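Local coordinates for exported protein (Bacteroides fragilis, PDB 4I17) that is of unknown function but, as a TPR-repeat protein built of stacked antiparallel helices, probably serves in binding other proteins, at residues T5-L18 / K29-D41. Numbering follows the deposited sequence.
Sequences TDPNQLKNEGNDAL and KYSEYLKLTNNQD
Lys11 and Tyr33 both carry CG anti to the backbone N (chi1 -180° and 160°), which lays the extended lysine chain alongside the ring, pointing the same way. Lys11 CB sits over one ring face, 3.8 Å from the centroid of Tyr33, a CH-pi contact; Thr37 OG1 lies over the opposite face and hydrogen-bonds to Tyr33 O from above the carbonyl plane. At the far end of the ring, Tyr33 OH donates to the anti lone pair of Asp41 OD2 (2.9 Å), and Lys11 NZ reaches the same oxygen in a weak, long salt bridge of 3.4 Å. Asp41 OD2 also hydrogen-bonds Thr44 OG1, in helix 42-54. Tyr30 fits as a knob among Lys11, Gly14, Asn15 and Leu18: Gly14 CA makes an off-centre CH-pi contact with its ring, and Tyr30 OH donates in plane to a lone pair of Asn15 OD1 at 2.7 Å. Leu10 is a knob in the other direction, among Lys29, Glu32, Tyr33 and Leu36, its CD1 3.7 Å from Leu36 CD1. Next to Leu10, Lys29, bent at chi2, brings NZ to Glu13 OE1 (3.0 Å) from above the carboxylate plane. Segments 7-18 and 29-36 of the first two helices run near-antiparallel (155°), the N-terminal helix pair of this TPR protein. The chemistry implies a mostly carbon-lined seam, flanked by the Glu13-Lys29 salt bridge and the weaker Lys11-Asp41 pair, with Asp41 tying both helices to helix 42-54.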
ATOM      1  N   THR A   5      -8.231 -34.198 -25.028  1.00 53.39           N
ATOM      2  CA  THR A   5      -9.347 -33.395 -25.549  1.00 52.48           C
ATOM      3  C   THR A   5     -10.412 -33.134 -24.475  1.00 52.42           C
ATOM      4  O   THR A   5     -10.982 -32.040 -24.425  1.00 52.95           O
ATOM      5  CB  THR A   5     -10.005 -34.132 -26.744  1.00 66.80           C
ATOM      6  OG1 THR A   5      -9.005 -34.717 -27.582  1.00 68.74           O
ATOM      7  CG2 THR A   5     -10.933 -33.228 -27.558  1.00 67.46           C
ATOM      8  N   ASP A   6     -10.716 -34.164 -23.662  1.00 44.86           N
ATOM      9  CA  ASP A   6     -11.718 -34.144 -22.594  1.00 42.54           C
ATOM     10  C   ASP A   6     -11.344 -33.066 -21.549  1.00 39.69           C
ATOM     11  O   ASP A   6     -10.271 -33.185 -20.958  1.00 37.01           O
ATOM     12  CB  ASP A   6     -11.805 -35.554 -21.962  1.00 44.60           C
ATOM     13  CG  ASP A   6     -12.669 -35.681 -20.721  1.00 62.44           C
ATOM     14  OD1 ASP A   6     -13.685 -34.957 -20.623  1.00 65.03           O
ATOM     15  OD2 ASP A   6     -12.357 -36.536 -19.868  1.00 72.00           O
ATOM     16  N   PRO A   7     -12.176 -32.012 -21.318  1.00 34.81           N
ATOM     17  CA  PRO A   7     -11.799 -30.975 -20.340  1.00 33.44           C
ATOM     18  C   PRO A   7     -11.537 -31.521 -18.946  1.00 35.65           C
ATOM     19  O   PRO A   7     -10.594 -31.069 -18.296  1.00 34.13           O
ATOM     20  CB  PRO A   7     -13.017 -30.049 -20.316  1.00 36.27           C
ATOM     21  CG  PRO A   7     -13.662 -30.239 -21.609  1.00 41.79           C
ATOM     22  CD  PRO A   7     -13.472 -31.688 -21.945  1.00 38.25           C
ATOM     23  N   ASN A   8     -12.359 -32.483 -18.472  1.00 31.98           N
ATOM     24  CA  ASN A   8     -12.150 -33.052 -17.137  1.00 31.88           C
ATOM     25  C   ASN A   8     -10.788 -33.728 -17.045  1.00 33.42           C
ATOM     26  O   ASN A   8     -10.146 -33.662 -15.994  1.00 33.13           O
ATOM     27  CB  ASN A   8     -13.246 -34.031 -16.746  1.00 37.60           C
ATOM     28  CG  ASN A   8     -13.273 -34.265 -15.255  1.00 71.26           C
ATOM     29  OD1 ASN A   8     -12.771 -35.276 -14.759  1.00 67.23           O
ATOM     30  ND2 ASN A   8     -13.770 -33.289 -14.499  1.00 67.29           N
ATOM     31  N   GLN A   9     -10.348 -34.366 -18.143  1.00 27.60           N
ATOM     32  CA  GLN A   9      -9.033 -34.993 -18.219  1.00 26.70           C
ATOM     33  C   GLN A   9      -7.956 -33.910 -18.135  1.00 28.90           C
ATOM     34  O   GLN A   9      -6.961 -34.101 -17.433  1.00 27.63           O
ATOM     35  CB  GLN A   9      -8.896 -35.779 -19.507  1.00 28.27           C
ATOM     36  CG  GLN A   9      -7.644 -36.647 -19.572  1.00 46.48           C
ATOM     37  CD  GLN A   9      -7.678 -37.585 -20.750  1.00 67.65           C
ATOM     38  OE1 GLN A   9      -8.745 -38.017 -21.208  1.00 62.63           O
ATOM     39  NE2 GLN A   9      -6.502 -37.937 -21.252  1.00 63.53           N
ATOM     40  N   LEU A  10      -8.162 -32.759 -18.834  1.00 24.50           N
ATOM     41  CA  LEU A  10      -7.171 -31.654 -18.762  1.00 22.24           C
ATOM     42  C   LEU A  10      -7.051 -31.125 -17.358  1.00 25.31           C
ATOM     43  O   LEU A  10      -5.938 -30.895 -16.893  1.00 24.04           O
ATOM     44  CB  LEU A  10      -7.519 -30.511 -19.705  1.00 22.13           C
ATOM     45  CG  LEU A  10      -7.437 -30.818 -21.192  1.00 26.94           C
ATOM     46  CD1 LEU A  10      -8.164 -29.752 -21.981  1.00 27.57           C
ATOM     47  CD2 LEU A  10      -5.982 -30.923 -21.667  1.00 29.43           C
ATOM     48  N   LYS A  11      -8.179 -30.941 -16.658  1.00 23.12           N
ATOM     49  CA  LYS A  11      -8.105 -30.453 -15.274  1.00 22.43           C
ATOM     50  C   LYS A  11      -7.366 -31.473 -14.369  1.00 26.45           C
ATOM     51  O   LYS A  11      -6.561 -31.068 -13.535  1.00 24.40           O
ATOM     52  CB  LYS A  11      -9.506 -30.177 -14.740  1.00 24.07           C
ATOM     53  CG  LYS A  11      -9.523 -29.655 -13.300  1.00 28.68           C
ATOM     54  CD  LYS A  11     -10.932 -29.567 -12.816  1.00 33.58           C
ATOM     55  CE  LYS A  11     -11.014 -29.103 -11.387  1.00 53.07           C
ATOM     56  NZ  LYS A  11     -12.382 -29.317 -10.828  1.00 64.90           N
ATOM     57  N   ASN A  12      -7.624 -32.778 -14.544  1.00 23.59           N
ATOM     58  CA  ASN A  12      -6.957 -33.822 -13.745  1.00 23.75           C
ATOM     59  C   ASN A  12      -5.460 -33.831 -14.032  1.00 25.71           C
ATOM     60  O   ASN A  12      -4.667 -33.983 -13.088  1.00 25.27           O
ATOM     61  CB  ASN A  12      -7.562 -35.224 -14.005  1.00 27.99           C
ATOM     62  CG  ASN A  12      -8.935 -35.388 -13.409  1.00 48.62           C
ATOM     63  OD1 ASN A  12      -9.293 -34.743 -12.425  1.00 39.11           O
ATOM     64  ND2 ASN A  12      -9.731 -36.282 -13.978  1.00 50.09           N
ATOM     65  N   GLU A  13      -5.071 -33.673 -15.319  1.00 21.23           N
ATOM     66  CA  GLU A  13      -3.654 -33.590 -15.732  1.00 20.35           C
ATOM     67  C   GLU A  13      -2.994 -32.351 -15.101  1.00 23.10           C
ATOM     68  O   GLU A  13      -1.846 -32.440 -14.677  1.00 21.11           O
ATOM     69  CB  GLU A  13      -3.499 -33.547 -17.263  1.00 21.91           C
ATOM     70  CG  GLU A  13      -3.791 -34.900 -17.896  1.00 31.74           C
ATOM     71  CD  GLU A  13      -3.904 -34.996 -19.408  1.00 50.18           C
ATOM     72  OE1 GLU A  13      -3.893 -33.946 -20.092  1.00 39.59           O
ATOM     73  OE2 GLU A  13      -4.040 -36.137 -19.906  1.00 45.39           O
ATOM     74  N   GLY A  14      -3.702 -31.210 -15.086  1.00 18.83           N
ATOM     75  CA  GLY A  14      -3.191 -29.986 -14.452  1.00 16.77           C
ATOM     76  C   GLY A  14      -3.006 -30.177 -12.953  1.00 21.01           C
ATOM     77  O   GLY A  14      -1.986 -29.762 -12.395  1.00 19.28           O
ATOM     78  N   ASN A  15      -3.986 -30.838 -12.285  1.00 19.21           N
ATOM     79  CA  ASN A  15      -3.882 -31.159 -10.849  1.00 19.64           C
ATOM     80  C   ASN A  15      -2.669 -32.037 -10.586  1.00 23.03           C
ATOM     81  O   ASN A  15      -1.943 -31.799  -9.611  1.00 22.04           O
ATOM     82  CB  ASN A  15      -5.135 -31.856 -10.339  1.00 23.53           C
ATOM     83  CG  ASN A  15      -6.379 -30.993 -10.306  1.00 29.91           C
ATOM     84  OD1 ASN A  15      -6.324 -29.766 -10.304  1.00 28.48           O
ATOM     85  ND2 ASN A  15      -7.528 -31.647 -10.246  1.00 32.99           N
ATOM     86  N   ASP A  16      -2.450 -33.069 -11.428  1.00 20.86           N
ATOM     87  CA  ASP A  16      -1.288 -33.966 -11.267  1.00 21.66           C
ATOM     88  C   ASP A  16       0.020 -33.185 -11.392  1.00 23.21           C
ATOM     89  O   ASP A  16       0.942 -33.381 -10.590  1.00 24.18           O
ATOM     90  CB  ASP A  16      -1.322 -35.099 -12.315  1.00 23.93           C
ATOM     91  CG  ASP A  16      -2.433 -36.116 -12.091  1.00 39.37           C
ATOM     92  OD1 ASP A  16      -2.994 -36.149 -10.974  1.00 41.58           O
ATOM     93  OD2 ASP A  16      -2.733 -36.891 -13.036  1.00 44.02           O
ATOM     94  N   ALA A  17       0.096 -32.290 -12.383  1.00 18.95           N
ATOM     95  CA  ALA A  17       1.285 -31.469 -12.589  1.00 18.55           C
ATOM     96  C   ALA A  17       1.524 -30.549 -11.399  1.00 20.89           C
ATOM     97  O   ALA A  17       2.660 -30.446 -10.916  1.00 19.26           O
ATOM     98  CB  ALA A  17       1.149 -30.650 -13.864  1.00 19.21           C
ATOM     99  N   LEU A  18       0.464 -29.902 -10.893  1.00 19.24           N
ATOM    100  CA  LEU A  18       0.605 -28.987  -9.746  1.00 20.66           C
ATOM    101  C   LEU A  18       1.106 -29.749  -8.526  1.00 22.27           C
ATOM    102  O   LEU A  18       1.981 -29.266  -7.806  1.00 22.78           O
ATOM    103  CB  LEU A  18      -0.757 -28.308  -9.445  1.00 20.98           C
ATOM    104  CG  LEU A  18      -0.792 -27.270  -8.353  1.00 25.90           C
ATOM    105  CD1 LEU A  18       0.092 -26.082  -8.692  1.00 27.46           C
ATOM    106  CD2 LEU A  18      -2.199 -26.797  -8.115  1.00 25.34           C
ATOM    107  N   LYS A  29      -2.267 -27.054 -18.961  1.00 17.44           N
ATOM    108  CA  LYS A  29      -3.472 -27.884 -18.841  1.00 17.41           C
ATOM    109  C   LYS A  29      -4.664 -27.085 -18.318  1.00 20.23           C
ATOM    110  O   LYS A  29      -5.757 -27.192 -18.874  1.00 19.65           O
ATOM    111  CB  LYS A  29      -3.203 -29.077 -17.922  1.00 17.97           C
ATOM    112  CG  LYS A  29      -2.105 -30.006 -18.428  1.00 20.17           C
ATOM    113  CD  LYS A  29      -2.519 -30.724 -19.695  1.00 21.98           C
ATOM    114  CE  LYS A  29      -1.369 -31.559 -20.240  1.00 31.38           C
ATOM    115  NZ  LYS A  29      -1.777 -32.286 -21.476  1.00 40.80           N
ATOM    116  N   TYR A  30      -4.452 -26.260 -17.278  1.00 17.11           N
ATOM    117  CA  TYR A  30      -5.548 -25.470 -16.724  1.00 16.41           C
ATOM    118  C   TYR A  30      -6.013 -24.423 -17.717  1.00 20.82           C
ATOM    119  O   TYR A  30      -7.211 -24.166 -17.788  1.00 20.26           O
ATOM    120  CB  TYR A  30      -5.126 -24.761 -15.434  1.00 17.14           C
ATOM    121  CG  TYR A  30      -4.910 -25.623 -14.211  1.00 19.21           C
ATOM    122  CD1 TYR A  30      -5.627 -26.799 -14.022  1.00 20.66           C
ATOM    123  CD2 TYR A  30      -4.036 -25.222 -13.203  1.00 20.07           C
ATOM    124  CE1 TYR A  30      -5.504 -27.538 -12.846  1.00 21.13           C
ATOM    125  CE2 TYR A  30      -3.890 -25.964 -12.035  1.00 20.25           C
ATOM    126  CZ  TYR A  30      -4.600 -27.131 -11.874  1.00 21.96           C
ATOM    127  OH  TYR A  30      -4.466 -27.827 -10.710  1.00 26.48           O
ATOM    128  N   SER A  31      -5.079 -23.730 -18.400  1.00 18.62           N
ATOM    129  CA  SER A  31      -5.514 -22.673 -19.331  1.00 19.82           C
ATOM    130  C   SER A  31      -6.366 -23.262 -20.461  1.00 21.99           C
ATOM    131  O   SER A  31      -7.384 -22.675 -20.810  1.00 21.89           O
ATOM    132  CB  SER A  31      -4.339 -21.890 -19.902  1.00 22.50           C
ATOM    133  OG  SER A  31      -3.446 -22.764 -20.562  1.00 27.26           O
ATOM    134  N   GLU A  32      -6.005 -24.453 -20.949  1.00 19.57           N
ATOM    135  CA  GLU A  32      -6.776 -25.128 -21.999  1.00 20.58           C
ATOM    136  C   GLU A  32      -8.128 -25.570 -21.452  1.00 24.20           C
ATOM    137  O   GLU A  32      -9.138 -25.365 -22.105  1.00 24.46           O
ATOM    138  CB  GLU A  32      -5.996 -26.327 -22.568  1.00 23.32           C
ATOM    139  CG  GLU A  32      -6.629 -26.919 -23.827  1.00 35.65           C
ATOM    140  CD  GLU A  32      -6.815 -26.009 -25.035  1.00 70.04           C
ATOM    141  OE1 GLU A  32      -6.012 -25.064 -25.218  1.00 70.75           O
ATOM    142  OE2 GLU A  32      -7.749 -26.274 -25.827  1.00 69.56           O
ATOM    143  N   TYR A  33      -8.156 -26.121 -20.237  1.00 19.92           N
ATOM    144  CA  TYR A  33      -9.414 -26.542 -19.602  1.00 20.22           C
ATOM    145  C   TYR A  33     -10.366 -25.361 -19.453  1.00 23.60           C
ATOM    146  O   TYR A  33     -11.539 -25.477 -19.815  1.00 23.28           O
ATOM    147  CB  TYR A  33      -9.084 -27.161 -18.240  1.00 20.92           C
ATOM    148  CG  TYR A  33     -10.247 -27.199 -17.281  1.00 23.94           C
ATOM    149  CD1 TYR A  33     -11.254 -28.148 -17.414  1.00 27.23           C
ATOM    150  CD2 TYR A  33     -10.291 -26.348 -16.177  1.00 25.74           C
ATOM    151  CE1 TYR A  33     -12.314 -28.209 -16.507  1.00 29.78           C
ATOM    152  CE2 TYR A  33     -11.343 -26.400 -15.267  1.00 27.72           C
ATOM    153  CZ  TYR A  33     -12.343 -27.341 -15.429  1.00 32.22           C
ATOM    154  OH  TYR A  33     -13.358 -27.400 -14.515  1.00 33.76           O
ATOM    155  N   LEU A  34      -9.869 -24.217 -18.922  1.00 19.89           N
ATOM    156  CA  LEU A  34     -10.710 -23.029 -18.729  1.00 19.55           C
ATOM    157  C   LEU A  34     -11.215 -22.461 -20.063  1.00 25.82           C
ATOM    158  O   LEU A  34     -12.382 -22.093 -20.152  1.00 26.97           O
ATOM    159  CB  LEU A  34      -9.987 -21.956 -17.917  1.00 18.07           C
ATOM    160  CG  LEU A  34      -9.736 -22.370 -16.450  1.00 20.86           C
ATOM    161  CD1 LEU A  34      -8.636 -21.499 -15.813  1.00 19.02           C
ATOM    162  CD2 LEU A  34     -11.026 -22.308 -15.630  1.00 23.74           C
ATOM    163  N   LYS A  35     -10.376 -22.432 -21.086  1.00 22.42           N
ATOM    164  CA  LYS A  35     -10.791 -22.002 -22.431  1.00 23.74           C
ATOM    165  C   LYS A  35     -11.960 -22.875 -22.958  1.00 26.82           C
ATOM    166  O   LYS A  35     -12.926 -22.347 -23.492  1.00 26.33           O
ATOM    167  CB  LYS A  35      -9.599 -22.094 -23.387  1.00 27.01           C
ATOM    168  CG  LYS A  35      -9.877 -21.667 -24.824  1.00 39.76           C
ATOM    169  CD  LYS A  35      -8.707 -22.058 -25.715  1.00 48.87           C
ATOM    170  CE  LYS A  35      -8.749 -21.406 -27.073  1.00 63.51           C
ATOM    171  NZ  LYS A  35      -7.629 -21.873 -27.939  1.00 73.62           N
ATOM    172  N   LEU A  36     -11.887 -24.189 -22.765  1.00 22.15           N
ATOM    173  CA  LEU A  36     -12.883 -25.120 -23.274  1.00 22.86           C
ATOM    174  C   LEU A  36     -14.172 -25.236 -22.431  1.00 27.15           C
ATOM    175  O   LEU A  36     -15.151 -25.831 -22.909  1.00 27.82           O
ATOM    176  CB  LEU A  36     -12.242 -26.501 -23.422  1.00 23.05           C
ATOM    177  CG  LEU A  36     -11.064 -26.603 -24.416  1.00 27.36           C
ATOM    178  CD1 LEU A  36     -10.369 -27.958 -24.303  1.00 27.77           C
ATOM    179  CD2 LEU A  36     -11.533 -26.382 -25.865  1.00 29.68           C
ATOM    180  N   THR A  37     -14.193 -24.656 -21.226  1.00 23.91           N
ATOM    181  CA  THR A  37     -15.340 -24.719 -20.301  1.00 24.22           C
ATOM    182  C   THR A  37     -15.867 -23.325 -19.934  1.00 30.38           C
ATOM    183  O   THR A  37     -16.431 -23.133 -18.850  1.00 29.49           O
ATOM    184  CB  THR A  37     -14.943 -25.480 -19.047  1.00 29.97           C
ATOM    185  OG1 THR A  37     -13.838 -24.789 -18.462  1.00 27.89           O
ATOM    186  CG2 THR A  37     -14.585 -26.941 -19.335  1.00 26.79           C
ATOM    187  N   ASN A  38     -15.656 -22.354 -20.823  1.00 29.58           N
ATOM    188  CA  ASN A  38     -16.133 -20.971 -20.702  1.00 31.29           C
ATOM    189  C   ASN A  38     -15.669 -20.270 -19.410  1.00 35.37           C
ATOM    190  O   ASN A  38     -16.368 -19.388 -18.917  1.00 35.76           O
ATOM    191  CB  ASN A  38     -17.681 -20.919 -20.844  1.00 34.30           C
ATOM    192  CG  ASN A  38     -18.183 -21.101 -22.268  1.00 57.70           C
ATOM    193  OD1 ASN A  38     -17.557 -20.659 -23.245  1.00 53.11           O
ATOM    194  ND2 ASN A  38     -19.343 -21.741 -22.422  1.00 45.79           N
ATOM    195  N   ASN A  39     -14.467 -20.626 -18.888  1.00 30.91           N
ATOM    196  CA  ASN A  39     -13.869 -19.961 -17.712  1.00 30.37           C
ATOM    197  C   ASN A  39     -14.806 -19.936 -16.514  1.00 34.16           C
ATOM    198  O   ASN A  39     -14.959 -18.897 -15.881  1.00 35.56           O
ATOM    199  CB  ASN A  39     -13.487 -18.515 -18.077  1.00 29.61           C
ATOM    200  CG  ASN A  39     -12.465 -18.436 -19.165  1.00 47.32           C
ATOM    201  OD1 ASN A  39     -11.471 -19.163 -19.162  1.00 34.57           O
ATOM    202  ND2 ASN A  39     -12.673 -17.528 -20.096  1.00 43.40           N
ATOM    203  N   GLN A  40     -15.426 -21.059 -16.202  1.00 32.15           N
ATOM    204  CA  GLN A  40     -16.424 -21.105 -15.129  1.00 33.45           C
ATOM    205  C   GLN A  40     -15.866 -21.593 -13.783  1.00 36.84           C
ATOM    206  O   GLN A  40     -16.418 -21.257 -12.737  1.00 37.26           O
ATOM    207  CB  GLN A  40     -17.595 -22.001 -15.558  1.00 35.13           C
ATOM    208  CG  GLN A  40     -18.424 -21.419 -16.706  1.00 40.50           C
ATOM    209  CD  GLN A  40     -19.162 -20.152 -16.309  1.00 53.99           C
ATOM    210  OE1 GLN A  40     -18.785 -19.035 -16.693  1.00 46.35           O
ATOM    211  NE2 GLN A  40     -20.216 -20.303 -15.515  1.00 47.31           N
ATOM    212  N   ASP A  41     -14.794 -22.379 -13.806  1.00 30.37           N
ATOM    213  CA  ASP A  41     -14.222 -22.956 -12.589  1.00 26.84           C
ATOM    214  C   ASP A  41     -13.252 -21.964 -11.947  1.00 26.78           C
ATOM    215  O   ASP A  41     -12.069 -21.943 -12.279  1.00 22.59           O
ATOM    216  CB  ASP A  41     -13.526 -24.268 -12.951  1.00 28.50           C
ATOM    217  CG  ASP A  41     -12.934 -25.066 -11.807  1.00 35.54           C
ATOM    218  OD1 ASP A  41     -12.886 -24.542 -10.670  1.00 32.86           O
ATOM    219  OD2 ASP A  41     -12.466 -26.191 -12.058  1.00 40.51           O
TER